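Local coordinates for protein alkaline phosphatase (Thermus thermophilus, PDB 7KWD) that probably removes phosphate groups from its substrates as a homodimeric alkaline phosphatase that works with two zinc ions and one magnesium ion, at residues E298-F303 with T310-V315; V438-Y443 with F461-E466; V176-G181 with Q252-R257; F102-K107 with G112-A117. All blocks are in the same frame, centred on the assembly; numbering follows the deposited sequence.

How the interactions relate
All four contacts are largely buried, and none is touched by the second subunit. Interactions 1, 2 and 3 each lay a helix on a strand of the fold's beta structure, whereas interaction 4 ties a helix end to the loop that follows it. Interactions 1 and 2 use adjacent antiparallel strands, joined by backbone hydrogen bonds such as Tyr443 N to Leu312 O (2.8 Å). The helices of interactions 1 and 3 touch through Phe303 on Leu255 in the interior and Leu299 on Gln252 nearer the surface. Chemistry follows place: interaction 2 is purely aliphatic, interactions 1 and 3 have polar groups beside aliphatic packing, and interaction 4 brings in a sulfur, an imidazole and a backbone carbonyl.

Interaction 1: E298-F303 with T310-V315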
loop_
_atom_site.group_PDB
_atom_site.type_symbol
_atom_site.label_atom_id
_atom_site.label_comp_id
_atom_site.label_asym_id
_atom_site.label_seq_id
_atom_site.Cartn_x
_atom_site.Cartn_y
_atom_site.Cartn_z
ATOM N N GLU A 298 -5.084 -20.815 8.480
ATOM C CA GLU A 298 -4.698 -22.204 8.369
ATOM C C GLU A 298 -5.867 -23.084 8.712
ATOM O O GLU A 298 -6.135 -24.062 8.012
ATOM C CB GLU A 298 -3.510 -22.466 9.279
ATOM C CG GLU A 298 -2.254 -21.853 8.684
ATOM C CD GLU A 298 -0.984 -22.161 9.444
ATOM O OE1 GLU A 298 -1.056 -22.292 10.685
ATOM O OE2 GLU A 298 0.087 -22.234 8.792
ATOM N N LEU A 299 -6.624 -22.697 9.738
ATOM C CA LEU A 299 -7.835 -23.418 10.091
ATOM C C LEU A 299 -8.869 -23.371 8.976
ATOM O O LEU A 299 -9.491 -24.380 8.634
ATOM C CB LEU A 299 -8.419 -22.819 11.364
ATOM C CG LEU A 299 -8.922 -23.864 12.338
ATOM C CD1 LEU A 299 -7.754 -24.728 12.810
ATOM C CD2 LEU A 299 -9.577 -23.117 13.470
ATOM N N LEU A 300 -9.101 -22.177 8.419
ATOM C CA LEU A 300 -10.159 -22.028 7.433
ATOM C C LEU A 300 -9.806 -22.740 6.139
ATOM O O LEU A 300 -10.678 -23.329 5.503
ATOM C CB LEU A 300 -10.419 -20.542 7.184
ATOM C CG LEU A 300 -10.946 -19.781 8.400
ATOM C CD1 LEU A 300 -11.183 -18.309 8.058
ATOM C CD2 LEU A 300 -12.224 -20.437 8.976
ATOM N N THR A 301 -8.541 -22.669 5.705
ATOM C CA THR A 301 -8.188 -23.340 4.457
ATOM C C THR A 301 -8.251 -24.856 4.630
ATOM O O THR A 301 -8.747 -25.575 3.756
ATOM C CB THR A 301 -6.813 -22.904 3.957
ATOM O OG1 THR A 301 -5.812 -23.140 4.948
ATOM C CG2 THR A 301 -6.838 -21.453 3.586
ATOM N N ALA A 302 -7.823 -25.357 5.780
ATOM C CA ALA A 302 -7.930 -26.796 6.010
ATOM C C ALA A 302 -9.387 -27.233 5.995
ATOM O O ALA A 302 -9.712 -28.289 5.451
ATOM C CB ALA A 302 -7.246 -27.174 7.321
ATOM N N PHE A 303 -10.290 -26.417 6.549
ATOM C CA PHE A 303 -11.715 -26.717 6.415
ATOM C C PHE A 303 -12.160 -26.727 4.945
ATOM O O PHE A 303 -12.888 -27.628 4.509
ATOM C CB PHE A 303 -12.560 -25.723 7.208
ATOM C CG PHE A 303 -14.033 -26.062 7.202
ATOM C CD1 PHE A 303 -14.862 -25.569 6.209
ATOM C CD2 PHE A 303 -14.577 -26.900 8.158
ATOM C CE1 PHE A 303 -16.199 -25.891 6.176
ATOM C CE2 PHE A 303 -15.918 -27.221 8.137
ATOM C CZ PHE A 303 -16.732 -26.723 7.134
ATOM N N THR A 310 -17.445 -25.327 -0.222
ATOM C CA THR A 310 -17.285 -24.124 0.598
ATOM C C THR A 310 -16.314 -23.161 -0.060
ATOM O O THR A 310 -15.195 -23.557 -0.415
ATOM C CB THR A 310 -16.747 -24.477 1.986
ATOM O OG1 THR A 310 -17.623 -25.417 2.617
ATOM C CG2 THR A 310 -16.588 -23.216 2.838
ATOM N N LEU A 311 -16.729 -21.899 -0.177
ATOM C CA LEU A 311 -15.864 -20.844 -0.687
ATOM C C LEU A 311 -15.335 -19.991 0.459
ATOM O O LEU A 311 -16.102 -19.575 1.331
ATOM C CB LEU A 311 -16.611 -19.965 -1.687
ATOM C CG LEU A 311 -15.809 -18.723 -2.098
ATOM C CD1 LEU A 311 -14.598 -19.143 -2.923
ATOM C CD2 LEU A 311 -16.661 -17.766 -2.895
ATOM N N LEU A 312 -14.035 -19.703 0.439
ATOM C CA LEU A 312 -13.424 -18.812 1.402
ATOM C C LEU A 312 -13.006 -17.540 0.686
ATOM O O LEU A 312 -12.222 -17.580 -0.271
ATOM C CB LEU A 312 -12.223 -19.460 2.103
ATOM C CG LEU A 312 -11.345 -18.481 2.861
ATOM C CD1 LEU A 312 -12.118 -17.813 3.999
ATOM C CD2 LEU A 312 -10.115 -19.188 3.339
ATOM N N ILE A 313 -13.546 -16.412 1.143
ATOM C CA ILE A 313 -13.142 -15.086 0.686
ATOM C C ILE A 313 -12.334 -14.443 1.800
ATOM O O ILE A 313 -12.833 -14.327 2.922
ATOM C CB ILE A 313 -14.358 -14.204 0.332
ATOM C CG1 ILE A 313 -15.167 -14.829 -0.794
ATOM C CG2 ILE A 313 -13.880 -12.776 -0.010
ATOM C CD1 ILE A 313 -16.339 -13.963 -1.278
ATOM N N VAL A 314 -11.118 -13.994 1.488
ATOM C CA VAL A 314 -10.267 -13.258 2.425
ATOM C C VAL A 314 -10.081 -11.853 1.867
ATOM O O VAL A 314 -9.605 -11.681 0.737
ATOM C CB VAL A 314 -8.919 -13.955 2.644
ATOM C CG1 VAL A 314 -8.127 -13.277 3.745
ATOM C CG2 VAL A 314 -9.157 -15.395 2.998
ATOM N N VAL A 315 -10.458 -10.848 2.648
ATOM C CA VAL A 315 -10.528 -9.493 2.129
ATOM C C VAL A 315 -10.202 -8.507 3.236
ATOM O O VAL A 315 -10.594 -8.691 4.400
ATOM C CB VAL A 315 -11.923 -9.200 1.541
ATOM C CG1 VAL A 315 -12.959 -9.175 2.642
ATOM C CG2 VAL A 315 -11.911 -7.895 0.726
#
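Leu312 reaches from its strand to Leu300 and Thr301 on helix 298-303, and its side chain is the one to follow. CB points at the helix and CG forks the chain there, having been set anti to the backbone N (chi1 166°), so that both methyls face the helix. The first branch, CD1, comes up to Leu300 CD1 at 4.2 Å. The second, CD2, does more: it lies 4.1 Å from Leu300 CB and 4.0 Å from Thr301 CG2, settling near the base of one side chain and against the methyl of the next. Leu300 and Leu312 meet at about a right angle, a branch of each against the other, while Thr301 slants across. The Thr301 hydroxyl takes no part; it turns back to the carbonyl of Leu297, which leaves CG2 for the leucine.

Further along, the Phe303 ring presents its edge to Thr310, with CE1 3.9 Å from Thr310 OG1 and the oxygen near the ring plane. That hydroxyl is already hydrogen-bonded to Asn40 ND2, so the phenylalanine adds packing to a polar group whose partner lies on strand 40-46. Tyr443, from the strand on the other side of 310-315, packs on both Thr301 and Leu312.

The helix and strand axes come within 9.2 Å and run at 153°, close to antiparallel, as when a helix doubles back through a short connection into a strand. This is the helix-on-sheet packing of the alkaline phosphatase alpha/beta core, and the same strand continues to the zinc ligands Asp317 and His318.

Interaction 2: V438-Y443 with F461-E466; sequences VMLLLY and FRLMGE
Leu463 meets Leu440 and Leu442 with a single methyl. Its CD1 stands 4.4 Å from Leu440 CD2 and 4.5 Å from Leu442 CD2, so one carbon from helix 461-466 faces two leucines spaced two residues apart on the strand. The two get there differently: Leu440 carries CG opposite its backbone N (chi1 166°), whereas Leu442 folds CG to the side of the N (chi1 -55°).

Around this trio, Ile83 of the neighbouring strand packs on Leu440, and Leu34 packs on Leu442. Leu34 is itself tied to the helix, because the two carboxylate oxygens of Glu466 accept hydrogen bonds from the backbone N atoms of Leu34 and Gly35. The strand is held on both sides by backbone bonds: Leu440 pairs with Gly81, and Leu441 with Val314. Alternation sends Leu441 to the other face, against Leu71 and Leu74 of helix 70-75.

No hydrogen bond links the two segments, and their carbons stay at or beyond 4.4 Å. Such a contact is light dispersion packing without directional preference, so by itself it probably sets the spacing of helix and strand only loosely.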
loop_
_atom_site.group_PDB
_atom_site.type_symbol
_atom_site.label_atom_id
_atom_site.label_comp_id
_atom_site.label_asym_id
_atom_site.label_seq_id
_atom_site.Cartn_x
_atom_site.Cartn_y
_atom_site.Cartn_z
ATOM N N VAL A 438 -6.949 -2.428 -1.545
ATOM C CA VAL A 438 -6.470 -3.444 -0.616
ATOM C C VAL A 438 -6.840 -4.843 -1.110
ATOM O O VAL A 438 -7.500 -5.026 -2.132
ATOM C CB VAL A 438 -7.017 -3.212 0.809
ATOM C CG1 VAL A 438 -6.388 -1.946 1.376
ATOM C CG2 VAL A 438 -8.533 -3.112 0.758
ATOM N N MET A 439 -6.382 -5.822 -0.338
ATOM C CA MET A 439 -6.394 -7.228 -0.726
ATOM C C MET A 439 -7.791 -7.809 -0.877
ATOM O O MET A 439 -8.663 -7.619 -0.036
ATOM C CB MET A 439 -5.652 -8.023 0.336
ATOM C CG MET A 439 -5.731 -9.522 0.202
ATOM S SD MET A 439 -4.858 -10.319 1.561
ATOM C CE MET A 439 -5.972 -10.168 2.882
ATOM N N LEU A 440 -7.970 -8.598 -1.946
ATOM C CA LEU A 440 -9.113 -9.495 -2.106
ATOM C C LEU A 440 -8.593 -10.830 -2.619
ATOM O O LEU A 440 -7.908 -10.868 -3.649
ATOM C CB LEU A 440 -10.136 -8.940 -3.089
ATOM C CG LEU A 440 -11.230 -9.870 -3.623
ATOM C CD1 LEU A 440 -12.201 -10.389 -2.540
ATOM C CD2 LEU A 440 -12.015 -9.101 -4.644
ATOM N N LEU A 441 -8.948 -11.905 -1.927
ATOM C CA LEU A 441 -8.390 -13.227 -2.204
ATOM C C LEU A 441 -9.469 -14.292 -2.119
ATOM O O LEU A 441 -10.267 -14.293 -1.181
ATOM C CB LEU A 441 -7.270 -13.557 -1.211
ATOM C CG LEU A 441 -6.797 -14.993 -0.963
ATOM C CD1 LEU A 441 -5.959 -15.459 -2.114
ATOM C CD2 LEU A 441 -5.961 -15.018 0.305
ATOM N N LEU A 442 -9.439 -15.230 -3.061
ATOM C CA LEU A 442 -10.412 -16.310 -3.149
ATOM C C LEU A 442 -9.741 -17.656 -2.941
ATOM O O LEU A 442 -8.742 -17.977 -3.598
ATOM C CB LEU A 442 -11.108 -16.328 -4.502
ATOM C CG LEU A 442 -11.790 -15.018 -4.903
ATOM C CD1 LEU A 442 -12.360 -15.138 -6.334
ATOM C CD2 LEU A 442 -12.868 -14.706 -3.932
ATOM N N TYR A 443 -10.289 -18.455 -2.044
ATOM C CA TYR A 443 -9.695 -19.753 -1.724
ATOM C C TYR A 443 -10.800 -20.782 -1.883
ATOM O O TYR A 443 -11.711 -20.879 -1.045
ATOM C CB TYR A 443 -9.091 -19.782 -0.324
ATOM C CG TYR A 443 -8.367 -21.081 -0.044
ATOM C CD1 TYR A 443 -9.045 -22.195 0.435
ATOM C CD2 TYR A 443 -7.016 -21.210 -0.301
ATOM C CE1 TYR A 443 -8.389 -23.396 0.661
ATOM C CE2 TYR A 443 -6.360 -22.399 -0.058
ATOM C CZ TYR A 443 -7.050 -23.485 0.430
ATOM O OH TYR A 443 -6.363 -24.662 0.660
ATOM N N PHE A 461 -20.048 -8.177 -2.857
ATOM C CA PHE A 461 -21.457 -8.558 -2.800
ATOM C C PHE A 461 -21.849 -9.468 -3.963
ATOM O O PHE A 461 -22.486 -10.501 -3.763
ATOM C CB PHE A 461 -22.314 -7.301 -2.808
ATOM C CG PHE A 461 -23.798 -7.565 -2.759
ATOM C CD1 PHE A 461 -24.404 -7.987 -1.585
ATOM C CD2 PHE A 461 -24.582 -7.390 -3.895
ATOM C CE1 PHE A 461 -25.767 -8.209 -1.527
ATOM C CE2 PHE A 461 -25.938 -7.629 -3.851
ATOM C CZ PHE A 461 -26.536 -8.026 -2.663
ATOM N N ARG A 462 -21.456 -9.103 -5.192
ATOM C CA ARG A 462 -21.777 -9.934 -6.350
ATOM C C ARG A 462 -21.134 -11.309 -6.266
ATOM O O ARG A 462 -21.757 -12.320 -6.624
ATOM C CB ARG A 462 -21.345 -9.219 -7.630
ATOM C CG ARG A 462 -22.161 -7.968 -7.828
ATOM C CD ARG A 462 -21.973 -7.342 -9.192
ATOM N NE ARG A 462 -22.348 -5.949 -9.085
ATOM C CZ ARG A 462 -21.485 -4.993 -8.773
ATOM N NH1 ARG A 462 -20.206 -5.301 -8.586
ATOM N NH2 ARG A 462 -21.904 -3.747 -8.657
ATOM N N LEU A 463 -19.889 -11.377 -5.790
ATOM C CA LEU A 463 -19.237 -12.670 -5.656
ATOM C C LEU A 463 -19.946 -13.545 -4.632
ATOM O O LEU A 463 -20.113 -14.752 -4.838
ATOM C CB LEU A 463 -17.780 -12.490 -5.249
ATOM C CG LEU A 463 -16.889 -11.710 -6.204
ATOM C CD1 LEU A 463 -15.545 -11.492 -5.508
ATOM C CD2 LEU A 463 -16.744 -12.444 -7.472
ATOM N N MET A 464 -20.334 -12.966 -3.501
ATOM C CA MET A 464 -21.063 -13.754 -2.515
ATOM C C MET A 464 -22.378 -14.252 -3.090
ATOM O O MET A 464 -22.772 -15.411 -2.860
ATOM C CB MET A 464 -21.317 -12.937 -1.257
ATOM C CG MET A 464 -20.048 -12.545 -0.558
ATOM S SD MET A 464 -20.292 -12.044 1.149
ATOM C CE MET A 464 -21.180 -10.502 0.981
ATOM N N GLY A 465 -23.074 -13.393 -3.828
ATOM C CA GLY A 465 -24.369 -13.788 -4.366
ATOM C C GLY A 465 -24.241 -14.859 -5.430
ATOM O O GLY A 465 -25.047 -15.784 -5.482
ATOM N N GLU A 466 -23.249 -14.730 -6.306
ATOM C CA GLU A 466 -22.994 -15.759 -7.298
ATOM C C GLU A 466 -22.684 -17.074 -6.626
ATOM O O GLU A 466 -23.275 -18.102 -6.955
ATOM C CB GLU A 466 -21.833 -15.382 -8.217
ATOM C CG GLU A 466 -21.410 -16.565 -9.093
ATOM C CD GLU A 466 -20.340 -16.214 -10.137
ATOM O OE1 GLU A 466 -19.668 -15.150 -10.007
ATOM O OE2 GLU A 466 -20.152 -17.039 -11.067
#

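Interaction 3: V176-G181 with Q252-R257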
loop_
_atom_site.group_PDB
_atom_site.type_symbol
_atom_site.label_atom_id
_atom_site.label_comp_id
_atom_site.label_asym_id
_atom_site.label_seq_id
_atom_site.Cartn_x
_atom_site.Cartn_y
_atom_site.Cartn_z
ATOM N N VAL A 176 -24.479 -18.459 15.672
ATOM C CA VAL A 176 -23.263 -18.229 16.442
ATOM C C VAL A 176 -22.926 -16.735 16.442
ATOM O O VAL A 176 -22.793 -16.123 15.382
ATOM C CB VAL A 176 -22.042 -19.005 15.887
ATOM C CG1 VAL A 176 -20.763 -18.626 16.660
ATOM C CG2 VAL A 176 -22.273 -20.501 15.919
ATOM N N TYR A 177 -22.693 -16.184 17.628
ATOM C CA TYR A 177 -22.190 -14.835 17.830
ATOM C C TYR A 177 -21.045 -14.920 18.831
ATOM O O TYR A 177 -21.272 -15.300 19.982
ATOM C CB TYR A 177 -23.255 -13.909 18.424
ATOM C CG TYR A 177 -24.481 -13.602 17.617
ATOM C CD1 TYR A 177 -24.427 -12.717 16.545
ATOM C CD2 TYR A 177 -25.712 -14.117 17.983
ATOM C CE1 TYR A 177 -25.569 -12.387 15.838
ATOM C CE2 TYR A 177 -26.854 -13.818 17.271
ATOM C CZ TYR A 177 -26.783 -12.942 16.206
ATOM O OH TYR A 177 -27.914 -12.627 15.503
ATOM N N LEU A 178 -19.840 -14.523 18.428
ATOM C CA LEU A 178 -18.675 -14.588 19.297
ATOM C C LEU A 178 -17.845 -13.335 19.135
ATOM O O LEU A 178 -17.507 -12.956 18.012
ATOM C CB LEU A 178 -17.798 -15.792 18.981
ATOM C CG LEU A 178 -18.394 -17.168 19.157
ATOM C CD1 LEU A 178 -17.474 -18.193 18.556
ATOM C CD2 LEU A 178 -18.670 -17.466 20.634
ATOM N N GLY A 179 -17.500 -12.714 20.254
ATOM C CA GLY A 179 -16.665 -11.522 20.235
ATOM C C GLY A 179 -16.655 -10.850 21.598
ATOM O O GLY A 179 -16.876 -11.504 22.625
ATOM N N GLY A 180 -16.366 -9.542 21.578
ATOM C CA GLY A 180 -16.389 -8.713 22.765
ATOM C C GLY A 180 -17.743 -8.054 23.000
ATOM O O GLY A 180 -18.738 -8.351 22.343
ATOM N N GLY A 181 -17.758 -7.118 23.955
ATOM C CA GLY A 181 -18.903 -6.246 24.155
ATOM C C GLY A 181 -19.862 -6.605 25.282
ATOM O O GLY A 181 -21.075 -6.433 25.150
ATOM N N GLN A 252 -12.621 -22.080 16.177
ATOM C CA GLN A 252 -12.706 -23.525 16.436
ATOM C C GLN A 252 -14.059 -23.904 17.027
ATOM O O GLN A 252 -14.576 -24.993 16.740
ATOM C CB GLN A 252 -11.593 -23.975 17.384
ATOM C CG GLN A 252 -10.218 -23.860 16.792
ATOM C CD GLN A 252 -9.107 -24.254 17.761
ATOM O OE1 GLN A 252 -8.874 -23.588 18.792
ATOM N NE2 GLN A 252 -8.360 -25.303 17.400
ATOM N N ALA A 253 -14.660 -23.012 17.820
ATOM C CA ALA A 253 -15.976 -23.294 18.380
ATOM C C ALA A 253 -17.081 -23.080 17.360
ATOM O O ALA A 253 -18.081 -23.805 17.362
ATOM C CB ALA A 253 -16.226 -22.416 19.616
ATOM N N ALA A 254 -16.937 -22.088 16.485
ATOM C CA ALA A 254 -18.039 -21.753 15.593
ATOM C C ALA A 254 -18.117 -22.701 14.408
ATOM O O ALA A 254 -19.209 -23.093 13.988
ATOM C CB ALA A 254 -17.890 -20.318 15.092
ATOM N N LEU A 255 -16.979 -23.049 13.844
ATOM C CA LEU A 255 -16.973 -23.731 12.557
ATOM C C LEU A 255 -17.694 -25.061 12.618
ATOM O O LEU A 255 -18.595 -25.291 11.797
ATOM C CB LEU A 255 -15.521 -23.882 12.107
ATOM C CG LEU A 255 -15.184 -24.119 10.649
ATOM C CD1 LEU A 255 -15.848 -23.152 9.711
ATOM C CD2 LEU A 255 -13.638 -24.014 10.562
ATOM N N PRO A 256 -17.386 -25.961 13.547
ATOM C CA PRO A 256 -18.132 -27.226 13.592
ATOM C C PRO A 256 -19.623 -27.057 13.816
ATOM O O PRO A 256 -20.391 -27.873 13.295
ATOM C CB PRO A 256 -17.473 -27.996 14.747
ATOM C CG PRO A 256 -16.647 -26.986 15.513
ATOM C CD PRO A 256 -16.344 -25.842 14.587
ATOM N N ARG A 257 -20.068 -26.029 14.555
ATOM C CA ARG A 257 -21.503 -25.834 14.749
ATOM C C ARG A 257 -22.175 -25.413 13.453
ATOM O O ARG A 257 -23.228 -25.935 13.086
ATOM C CB ARG A 257 -21.755 -24.776 15.816
ATOM C CG ARG A 257 -21.280 -25.204 17.189
ATOM C CD ARG A 257 -21.368 -24.062 18.209
ATOM N NE ARG A 257 -21.420 -24.564 19.584
ATOM C CZ ARG A 257 -20.355 -24.921 20.297
ATOM N NH1 ARG A 257 -19.132 -24.853 19.796
ATOM N NH2 ARG A 257 -20.518 -25.370 21.529
#
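Val176 and Leu178 both pack on Ala254, and this aliphatic contact comes first. Ala254 CB is 3.7 Å from Val176 CG1 and 4.1 Å from Leu178 CD1, so the small methyl receives a branch from each of two residues on the same face of the strand. Val176 also uses its other branch: CG1 lies opposite the backbone N (chi1 175°) and meets the alanine, while CG2 comes within 4.3 Å of Arg257 CB, one helical turn on. Tyr177, between them, points the other way and stacks on Tyr169.

The polar interactions belong to the helix side. Arg257 NH1 donates to Ala253 O over 2.9 Å, with an N-H...O angle of 158°. The acceptor sits in the guanidinium plane, whereas the donor is tilted from the carbonyl plane. Arg257 NE goes to Ala219 O, so the carbonyls of Ala253 and Ala219, with a weak third from Ser217 to NH2, limit how the flat group can turn while its aliphatic base packs on Val176.

Strand 176-178 and the helix segment run nearly antiparallel, at 172°, their short axes approaching to 9.3 Å. The strand lies between parallel neighbours 135-140 and 222-225. This is a helix layered on parallel strands, characteristic of the alkaline phosphatase alpha/beta core, and the next strand after this helix bears the magnesium ligand Glu270.

Interaction 4: F102-K107 with G112-A117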
loop_
_atom_site.group_PDB
_atom_site.type_symbol
_atom_site.label_atom_id
_atom_site.label_comp_id
_atom_site.label_asym_id
_atom_site.label_seq_id
_atom_site.Cartn_x
_atom_site.Cartn_y
_atom_site.Cartn_z
ATOM N N PHE A 102 -19.701 -4.538 0.936
ATOM C CA PHE A 102 -19.643 -5.993 0.872
ATOM C C PHE A 102 -21.036 -6.618 0.965
ATOM O O PHE A 102 -21.385 -7.522 0.190
ATOM C CB PHE A 102 -18.785 -6.554 2.006
ATOM C CG PHE A 102 -17.325 -6.197 1.943
ATOM C CD1 PHE A 102 -16.753 -5.659 0.806
ATOM C CD2 PHE A 102 -16.518 -6.429 3.042
ATOM C CE1 PHE A 102 -15.406 -5.369 0.760
ATOM C CE2 PHE A 102 -15.179 -6.128 3.002
ATOM C CZ PHE A 102 -14.616 -5.601 1.856
ATOM N N SER A 103 -21.822 -6.196 1.967
ATOM C CA SER A 103 -23.015 -6.954 2.337
ATOM C C SER A 103 -24.240 -6.515 1.562
ATOM O O SER A 103 -25.194 -7.282 1.478
ATOM C CB SER A 103 -23.322 -6.829 3.835
ATOM O OG SER A 103 -23.715 -5.509 4.122
ATOM N N CYS A 104 -24.226 -5.311 0.990
ATOM C CA CYS A 104 -25.378 -4.787 0.284
ATOM C C CYS A 104 -25.118 -4.489 -1.182
ATOM O O CYS A 104 -26.079 -4.411 -1.935
ATOM C CB CYS A 104 -25.901 -3.520 0.977
ATOM S SG CYS A 104 -26.383 -3.778 2.696
ATOM N N GLY A 105 -23.858 -4.389 -1.612
ATOM C CA GLY A 105 -23.521 -4.204 -3.011
ATOM C C GLY A 105 -23.643 -2.788 -3.522
ATOM O O GLY A 105 -23.643 -2.581 -4.740
ATOM N N VAL A 106 -23.755 -1.808 -2.639
ATOM C CA VAL A 106 -23.944 -0.424 -3.035
ATOM C C VAL A 106 -23.110 0.451 -2.110
ATOM O O VAL A 106 -22.806 0.077 -0.971
ATOM C CB VAL A 106 -25.432 0.030 -2.993
ATOM C CG1 VAL A 106 -26.279 -0.765 -3.916
ATOM C CG2 VAL A 106 -25.980 -0.050 -1.597
ATOM N N LYS A 107 -22.734 1.614 -2.616
ATOM C CA LYS A 107 -22.001 2.590 -1.825
ATOM C C LYS A 107 -22.979 3.298 -0.914
ATOM O O LYS A 107 -24.094 3.642 -1.332
ATOM C CB LYS A 107 -21.313 3.617 -2.711
ATOM C CG LYS A 107 -20.452 3.017 -3.810
ATOM C CD LYS A 107 -19.072 2.698 -3.271
ATOM C CE LYS A 107 -18.031 2.504 -4.362
ATOM N NZ LYS A 107 -16.768 1.894 -3.806
ATOM N N GLY A 112 -23.907 4.643 8.776
ATOM C CA GLY A 112 -25.000 3.724 8.995
ATOM C C GLY A 112 -24.697 2.283 8.569
ATOM O O GLY A 112 -23.813 2.015 7.756
ATOM N N LEU A 113 -25.448 1.363 9.162
ATOM C CA LEU A 113 -25.359 -0.068 8.884
ATOM C C LEU A 113 -26.494 -0.474 7.959
ATOM O O LEU A 113 -27.664 -0.318 8.313
ATOM C CB LEU A 113 -25.453 -0.875 10.179
ATOM C CG LEU A 113 -24.318 -0.662 11.172
ATOM C CD1 LEU A 113 -24.585 -1.407 12.487
ATOM C CD2 LEU A 113 -22.987 -1.121 10.561
ATOM N N ALA A 114 -26.153 -1.012 6.787
ATOM C CA ALA A 114 -27.152 -1.476 5.817
ATOM C C ALA A 114 -28.288 -0.476 5.664
ATOM O O ALA A 114 -29.475 -0.797 5.797
ATOM C CB ALA A 114 -27.718 -2.837 6.214
ATOM N N ILE A 115 -27.908 0.762 5.344
ATOM C CA ILE A 115 -28.874 1.847 5.233
ATOM C C ILE A 115 -28.216 2.993 4.484
ATOM O O ILE A 115 -26.997 3.177 4.542
ATOM C CB ILE A 115 -29.343 2.266 6.650
ATOM C CG1 ILE A 115 -30.653 3.038 6.621
ATOM C CG2 ILE A 115 -28.212 3.093 7.334
ATOM C CD1 ILE A 115 -31.205 3.368 8.034
ATOM N N HIS A 116 -29.039 3.789 3.803
ATOM C CA HIS A 116 -28.559 4.968 3.116
ATOM C C HIS A 116 -28.694 6.193 4.008
ATOM O O HIS A 116 -29.409 6.180 4.995
ATOM C CB HIS A 116 -29.325 5.182 1.805
ATOM C CG HIS A 116 -28.768 4.393 0.670
ATOM N ND1 HIS A 116 -27.415 4.325 0.414
ATOM C CD2 HIS A 116 -29.371 3.628 -0.268
ATOM C CE1 HIS A 116 -27.208 3.537 -0.621
ATOM N NE2 HIS A 116 -28.380 3.113 -1.063
ATOM N N ALA A 117 -28.035 7.284 3.619
ATOM C CA ALA A 117 -28.043 8.476 4.464
ATOM C C ALA A 117 -29.447 9.041 4.675
ATOM O O ALA A 117 -29.647 9.863 5.573
ATOM C CB ALA A 117 -27.160 9.569 3.856
#
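His116 swings its ring over to Val106 and Lys107, and it has more surface buried than any other residue of the contact. Its chi1 of -84° carries CG to the side of the backbone N and brings CE1 within 3.2 Å of Lys107 O. The oxygen lies at the ring edge and in its plane, so the carbon-bound hydrogen of CE1 faces a carbonyl. Val106 CG2 approaches the ring obliquely, 3.9 Å from His116 CE1, the two side chains crossing at about a right angle. The ring's NE2 is hydrogen-bonded to Pro475 O, which fixes its rotation. With an alanine here, Pro475 O would probably lose this ring donor and a gap would be likely to open beside Val106.

Cys104 and Ala114 make the other half. Cys104 SG, beside its own backbone N (chi1 -59°), lies 3.9 Å from Ala114 CB and 4.0 Å from Ala114 CA. Ala114 adopts left-handed backbone angles, and its N and O are held by Asn100 OD1 and Ser155 OG. Just after Cys104, Gly105 leaves the helix with positive phi.

Lys107 contributes its backbone; its ammonium group goes to Asp456, Asn457 and Tyr86. No hydrogen bond crosses between the segments, so the end of the helix that begins at Ser95, the predicted phosphoserine, meets the loop through soft sulfur and methyl packing and one C-H edge, probably somewhat polarised, against a carbonyl.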